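Local coordinates for mbSHANK1 protein (PDB 6X23) that binds a GIRK3 peptide through the PDZ domain studied here and, as a whole multidomain protein, probably acts as a receptor adaptor, at residues A57-G62 and F94-R99; L66-V71 and D90-R95. All blocks are in the same frame, centred on the assembly; numbering follows the deposited sequence.

In the fold
From the N terminus the chain lays down edge strand 10-18, passes through the pair 26-29 and 44-48, and turns through helix 53-57 into the loop 57-62. Interaction 1 closes the long excursion from that loop to the second half of strand 91-99. Inside it, interaction 2 closes a shorter one, from strand 64-68 and its turn back to the first half of the same strand, with helix 78-87 in between. The two closures therefore nest and do not cross. They share Phe94 and Arg95, and Leu66 packs on Ala97 between them. Together they tie strand 91-99 to strand 64-68 and to the loop after helix 53-57.

Interaction 1: A57-G62 and F94-R99; sequences AGLQAG and FRIARR
Arg98, on strand 91-99, reaches across to Gly58 and Gln60 in the loop that follows helix 53-57, and its guanidinium carries the polar part of the contact. Gln60 can be followed outward against it. CB lies 4.1 Å from Arg98 NH2, and CG comes closer, 3.4 Å from the same nitrogen. Next, CD stands 4.1 Å from Arg98 CZ. At the tip, Gln60 OE1 sits over the centre of the guanidinium, 3.5 Å above its plane, and so meets a face. The two side chains cross at about a right angle, with amide and guanidinium planes 73° apart; the contact is mainly van der Waals, with a probable electrostatic attraction.

NH2 carries the bonds of the guanidinium to the loop. The Arg98 chain bends at chi3 (-57°), which turns NE out of the line of the preceding carbons. Beyond it, NH2 donates to Gly58 O over 3.0 Å, with an N-H...O angle of 137°, a bent bond that lies in the carbonyl plane. Gly58 is the first residue past helix 53-57, where its positive phi forms part of a Schellman motif. Arg98 NH2 also makes a salt bridge to Asp63 OD2, which in turn accepts from Gln60 N, so one carboxylate links the loop backbone to the arginine. An alanine in place of Arg98 would probably leave Asp63 without this charged mate and Gly58 O without this donor, with Gln60 freer to turn.

Deeper in, Leu59 CD1 approaches Ile96 CG2 at 4.5 Å, a loose apolar touch. Leu59 also packs on Leu15 of strand 10-18 and on Val45 and Val48 of strand 44-48, placing the loop beside both sheets of the PDZ fold, while Ala97 meets Arg64 and Leu66 of strand 64-68.

Interaction 2: L66-V71 and D90-R95; sequences LELNGV and DVVAFR
A classic beta bulge in the antiparallel sheet of the PDZ fold sets two residues, Leu66 and Glu67, opposite the single Arg95. The evidence is a shared acceptor: Arg95 O takes Leu66 N at 2.8 Å and Glu67 N at 2.9 Å.

Glu67 completes its hydrogen-bonded pair when Arg95 N donates to Glu67 O over 2.8 Å. Above the backbone the two side chains lie side by side and point the same way, so their methylenes pack before the charges meet. Arg95 NH1 and Glu67 OE2 form a salt bridge of 3.2 Å. The carboxylate and guanidinium planes are nearly perpendicular, and NH1 reaches OE2 from above the carboxylate plane, 54° out of it, a single-point bridge instead of a flat two-bond pairing.

Leu68 forms a non-hydrogen-bonded pair with Phe94, both side chains on the other face of the sheet, where they meet Ile85 of helix 78-87. Its CG is anti to the backbone N (chi1 171°), and CD1 beyond touches two neighbours that lie on the same side of it: Phe94 CE1 at 3.3 Å, approached obliquely, and Val92 CG2 at 3.4 Å, tighter than usual for carbons.

A type I' turn from Leu68 to Val71 follows and reverses the chain toward strand 71-72. Asn69, at its second position, still reaches back to strand 91-99. Its N donates to Ala93 O at 2.8 Å along an almost straight line (174°). Asn69 ND2 bonds to Ser88 OG, while Asn69 OD1 accepts Ala93 N at 3.0 Å.

Interaction 1: A57-G62 and F94-R99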
loop_
_atom_site.group_PDB
_atom_site.type_symbol
_atom_site.label_atom_id
_atom_site.label_comp_id
_atom_site.label_asym_id
_atom_site.label_seq_id
_atom_site.Cartn_x
_atom_site.Cartn_y
_atom_site.Cartn_z
ATOM N N ALA A 57 -0.843 -9.468 7.119
ATOM C CA ALA A 57 -0.733 -10.008 5.777
ATOM C C ALA A 57 0.660 -9.845 5.198
ATOM O O ALA A 57 0.921 -10.322 4.089
ATOM C CB ALA A 57 -1.756 -9.354 4.866
ATOM N N GLY A 58 1.566 -9.188 5.913
ATOM C CA GLY A 58 2.949 -9.135 5.484
ATOM C C GLY A 58 3.319 -7.925 4.676
ATOM O O GLY A 58 4.344 -7.943 3.990
ATOM N N LEU A 59 2.502 -6.888 4.700
ATOM C CA LEU A 59 2.935 -5.607 4.173
ATOM C C LEU A 59 4.092 -5.110 5.029
ATOM O O LEU A 59 4.100 -5.312 6.243
ATOM C CB LEU A 59 1.771 -4.608 4.194
ATOM C CG LEU A 59 2.066 -3.367 3.370
ATOM C CD1 LEU A 59 2.119 -3.752 1.895
ATOM C CD2 LEU A 59 1.043 -2.282 3.612
ATOM N N GLN A 60 5.096 -4.500 4.410
ATOM C CA GLN A 60 6.203 -3.985 5.200
ATOM C C GLN A 60 6.547 -2.578 4.759
ATOM O O GLN A 60 6.334 -2.196 3.606
ATOM C CB GLN A 60 7.463 -4.850 5.093
ATOM C CG GLN A 60 7.203 -6.319 5.055
ATOM C CD GLN A 60 8.445 -7.130 5.363
ATOM O OE1 GLN A 60 9.184 -7.529 4.473
ATOM N NE2 GLN A 60 8.679 -7.366 6.639
ATOM N N ALA A 61 7.133 -1.823 5.686
ATOM C CA ALA A 61 7.564 -0.470 5.371
ATOM C C ALA A 61 8.492 -0.504 4.171
ATOM O O ALA A 61 9.316 -1.412 4.029
ATOM C CB ALA A 61 8.262 0.162 6.575
ATOM N N GLY A 62 8.326 0.460 3.275
ATOM C CA GLY A 62 9.108 0.494 2.078
ATOM C C GLY A 62 8.464 -0.205 0.900
ATOM O O GLY A 62 8.779 0.129 -0.248
ATOM N N PHE A 94 -3.241 -5.971 -3.008
ATOM C CA PHE A 94 -2.112 -5.164 -3.438
ATOM C C PHE A 94 -1.139 -6.067 -4.168
ATOM O O PHE A 94 -0.927 -7.217 -3.764
ATOM C CB PHE A 94 -1.384 -4.516 -2.246
ATOM C CG PHE A 94 -2.193 -3.470 -1.523
ATOM C CD1 PHE A 94 -2.945 -2.548 -2.224
ATOM C CD2 PHE A 94 -2.218 -3.426 -0.138
ATOM C CE1 PHE A 94 -3.689 -1.583 -1.561
ATOM C CE2 PHE A 94 -2.983 -2.474 0.528
ATOM C CZ PHE A 94 -3.717 -1.556 -0.194
ATOM N N ARG A 95 -0.554 -5.547 -5.240
ATOM C CA ARG A 95 0.733 -6.011 -5.731
ATOM C C ARG A 95 1.750 -4.911 -5.466
ATOM O O ARG A 95 1.495 -3.746 -5.774
ATOM C CB ARG A 95 0.670 -6.336 -7.219
ATOM C CG ARG A 95 1.957 -6.884 -7.803
ATOM C CD ARG A 95 1.735 -7.258 -9.229
ATOM N NE ARG A 95 2.843 -8.058 -9.723
ATOM C CZ ARG A 95 2.902 -8.520 -10.969
ATOM N NH1 ARG A 95 1.919 -8.237 -11.818
ATOM N NH2 ARG A 95 3.943 -9.249 -11.370
ATOM N N ILE A 96 2.890 -5.268 -4.893
ATOM C CA ILE A 96 3.879 -4.290 -4.459
ATOM C C ILE A 96 5.270 -4.708 -4.910
ATOM O O ILE A 96 5.518 -5.861 -5.255
ATOM C CB ILE A 96 3.872 -4.101 -2.936
ATOM C CG1 ILE A 96 4.081 -5.459 -2.236
ATOM C CG2 ILE A 96 2.608 -3.360 -2.526
ATOM C CD1 ILE A 96 5.532 -5.718 -1.763
ATOM N N ALA A 97 6.186 -3.742 -4.845
ATOM C CA ALA A 97 7.599 -3.948 -5.144
ATOM C C ALA A 97 8.408 -3.720 -3.874
ATOM O O ALA A 97 8.194 -2.734 -3.168
ATOM C CB ALA A 97 8.064 -3.015 -6.267
ATOM N N ARG A 98 9.332 -4.633 -3.591
ATOM C CA ARG A 98 10.022 -4.703 -2.315
ATOM C C ARG A 98 11.515 -4.822 -2.551
ATOM O O ARG A 98 11.963 -5.651 -3.345
ATOM C CB ARG A 98 9.512 -5.900 -1.495
ATOM C CG ARG A 98 10.370 -6.344 -0.368
ATOM C CD ARG A 98 9.634 -7.378 0.439
ATOM N NE ARG A 98 8.349 -6.882 0.944
ATOM C CZ ARG A 98 7.363 -7.665 1.399
ATOM N NH1 ARG A 98 7.491 -8.987 1.404
ATOM N NH2 ARG A 98 6.234 -7.134 1.857
ATOM N N ARG A 99 12.272 -3.986 -1.858
ATOM C CA ARG A 99 13.720 -4.026 -1.940
ATOM C C ARG A 99 14.216 -5.418 -1.604
ATOM O O ARG A 99 13.745 -6.025 -0.652
ATOM C CB ARG A 99 14.309 -3.021 -0.958
ATOM C CG ARG A 99 14.358 -3.475 0.543
ATOM C CD ARG A 99 13.063 -4.030 1.267
ATOM N NE ARG A 99 13.465 -4.950 2.353
ATOM C CZ ARG A 99 13.609 -6.283 2.213
ATOM N NH1 ARG A 99 13.298 -6.879 1.070
ATOM N NH2 ARG A 99 14.032 -7.062 3.226
#

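Interaction 2: L66-V71 and D90-R95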
loop_
_atom_site.group_PDB
_atom_site.type_symbol
_atom_site.label_atom_id
_atom_site.label_comp_id
_atom_site.label_asym_id
_atom_site.label_seq_id
_atom_site.Cartn_x
_atom_site.Cartn_y
_atom_site.Cartn_z
ATOM N N LEU A 66 2.087 -1.127 -6.470
ATOM C CA LEU A 66 2.026 -1.287 -7.909
ATOM C C LEU A 66 0.611 -1.533 -8.414
ATOM O O LEU A 66 0.186 -0.912 -9.393
ATOM C CB LEU A 66 2.931 -2.436 -8.331
ATOM C CG LEU A 66 4.399 -2.149 -8.662
ATOM C CD1 LEU A 66 5.063 -1.226 -7.660
ATOM C CD2 LEU A 66 5.153 -3.476 -8.714
ATOM N N GLU A 67 -0.132 -2.446 -7.795
ATOM C CA GLU A 67 -1.480 -2.759 -8.250
ATOM C C GLU A 67 -2.419 -2.782 -7.054
ATOM O O GLU A 67 -2.065 -3.251 -5.971
ATOM C CB GLU A 67 -1.575 -4.114 -8.978
ATOM C CG GLU A 67 -0.671 -4.301 -10.206
ATOM C CD GLU A 67 -0.889 -5.653 -10.882
ATOM O OE1 GLU A 67 -1.686 -6.470 -10.358
ATOM O OE2 GLU A 67 -0.254 -5.913 -11.934
ATOM N N LEU A 68 -3.625 -2.290 -7.280
ATOM C CA LEU A 68 -4.706 -2.283 -6.313
ATOM C C LEU A 68 -5.859 -3.025 -6.963
ATOM O O LEU A 68 -6.359 -2.590 -8.001
ATOM C CB LEU A 68 -5.092 -0.845 -5.973
ATOM C CG LEU A 68 -6.330 -0.559 -5.140
ATOM C CD1 LEU A 68 -6.101 -1.112 -3.770
ATOM C CD2 LEU A 68 -6.507 0.930 -5.076
ATOM N N ASN A 69 -6.253 -4.151 -6.378
ATOM C CA ASN A 69 -7.319 -4.990 -6.926
ATOM C C ASN A 69 -7.089 -5.269 -8.412
ATOM O O ASN A 69 -7.950 -5.052 -9.267
ATOM C CB ASN A 69 -8.690 -4.360 -6.681
ATOM C CG ASN A 69 -9.104 -4.375 -5.178
ATOM O OD1 ASN A 69 -8.602 -5.170 -4.371
ATOM N ND2 ASN A 69 -10.046 -3.505 -4.822
ATOM N N GLY A 70 -5.890 -5.721 -8.721
ATOM C CA GLY A 70 -5.580 -6.064 -10.093
ATOM C C GLY A 70 -5.636 -4.918 -11.068
ATOM O O GLY A 70 -5.695 -5.158 -12.275
ATOM N N VAL A 71 -5.631 -3.671 -10.591
ATOM C CA VAL A 71 -5.528 -2.499 -11.457
ATOM C C VAL A 71 -4.158 -1.879 -11.243
ATOM O O VAL A 71 -3.721 -1.716 -10.099
ATOM C CB VAL A 71 -6.644 -1.478 -11.168
ATOM C CG1 VAL A 71 -6.506 -0.263 -12.056
ATOM C CG2 VAL A 71 -7.983 -2.107 -11.377
ATOM N N ASP A 90 -14.324 -4.651 2.500
ATOM C CA ASP A 90 -13.730 -5.343 3.624
ATOM C C ASP A 90 -12.392 -5.966 3.280
ATOM O O ASP A 90 -11.577 -6.187 4.180
ATOM C CB ASP A 90 -14.710 -6.392 4.144
ATOM C CG ASP A 90 -15.801 -5.766 4.971
ATOM O OD1 ASP A 90 -15.558 -4.634 5.476
ATOM O OD2 ASP A 90 -16.876 -6.390 5.118
ATOM N N VAL A 91 -12.144 -6.223 2.007
ATOM C CA VAL A 91 -10.921 -6.841 1.541
ATOM C C VAL A 91 -10.277 -5.945 0.497
ATOM O O VAL A 91 -10.963 -5.284 -0.283
ATOM C CB VAL A 91 -11.218 -8.227 0.953
ATOM C CG1 VAL A 91 -9.933 -8.977 0.745
ATOM C CG2 VAL A 91 -12.147 -8.980 1.874
ATOM N N VAL A 92 -8.949 -5.959 0.456
ATOM C CA VAL A 92 -8.179 -5.249 -0.556
ATOM C C VAL A 92 -7.088 -6.195 -1.012
ATOM O O VAL A 92 -6.643 -7.057 -0.253
ATOM C CB VAL A 92 -7.566 -3.927 -0.016
ATOM C CG1 VAL A 92 -6.380 -4.208 0.878
ATOM C CG2 VAL A 92 -7.153 -3.010 -1.118
ATOM N N ALA A 93 -6.655 -6.034 -2.251
ATOM C CA ALA A 93 -5.502 -6.751 -2.772
ATOM C C ALA A 93 -4.511 -5.750 -3.342
ATOM O O ALA A 93 -4.890 -4.802 -4.044
ATOM C CB ALA A 93 -5.890 -7.759 -3.848
ATOM N N PHE A 94 -3.241 -5.971 -3.008
ATOM C CA PHE A 94 -2.112 -5.164 -3.438
ATOM C C PHE A 94 -1.139 -6.067 -4.168
ATOM O O PHE A 94 -0.927 -7.217 -3.764
ATOM C CB PHE A 94 -1.384 -4.516 -2.246
ATOM C CG PHE A 94 -2.193 -3.470 -1.523
ATOM C CD1 PHE A 94 -2.945 -2.548 -2.224
ATOM C CD2 PHE A 94 -2.218 -3.426 -0.138
ATOM C CE1 PHE A 94 -3.689 -1.583 -1.561
ATOM C CE2 PHE A 94 -2.983 -2.474 0.528
ATOM C CZ PHE A 94 -3.717 -1.556 -0.194
ATOM N N ARG A 95 -0.554 -5.547 -5.240
ATOM C CA ARG A 95 0.733 -6.011 -5.731
ATOM C C ARG A 95 1.750 -4.911 -5.466
ATOM O O ARG A 95 1.495 -3.746 -5.774
ATOM C CB ARG A 95 0.670 -6.336 -7.219
ATOM C CG ARG A 95 1.957 -6.884 -7.803
ATOM C CD ARG A 95 1.735 -7.258 -9.229
ATOM N NE ARG A 95 2.843 -8.058 -9.723
ATOM C CZ ARG A 95 2.902 -8.520 -10.969
ATOM N NH1 ARG A 95 1.919 -8.237 -11.818
ATOM N NH2 ARG A 95 3.943 -9.249 -11.370
#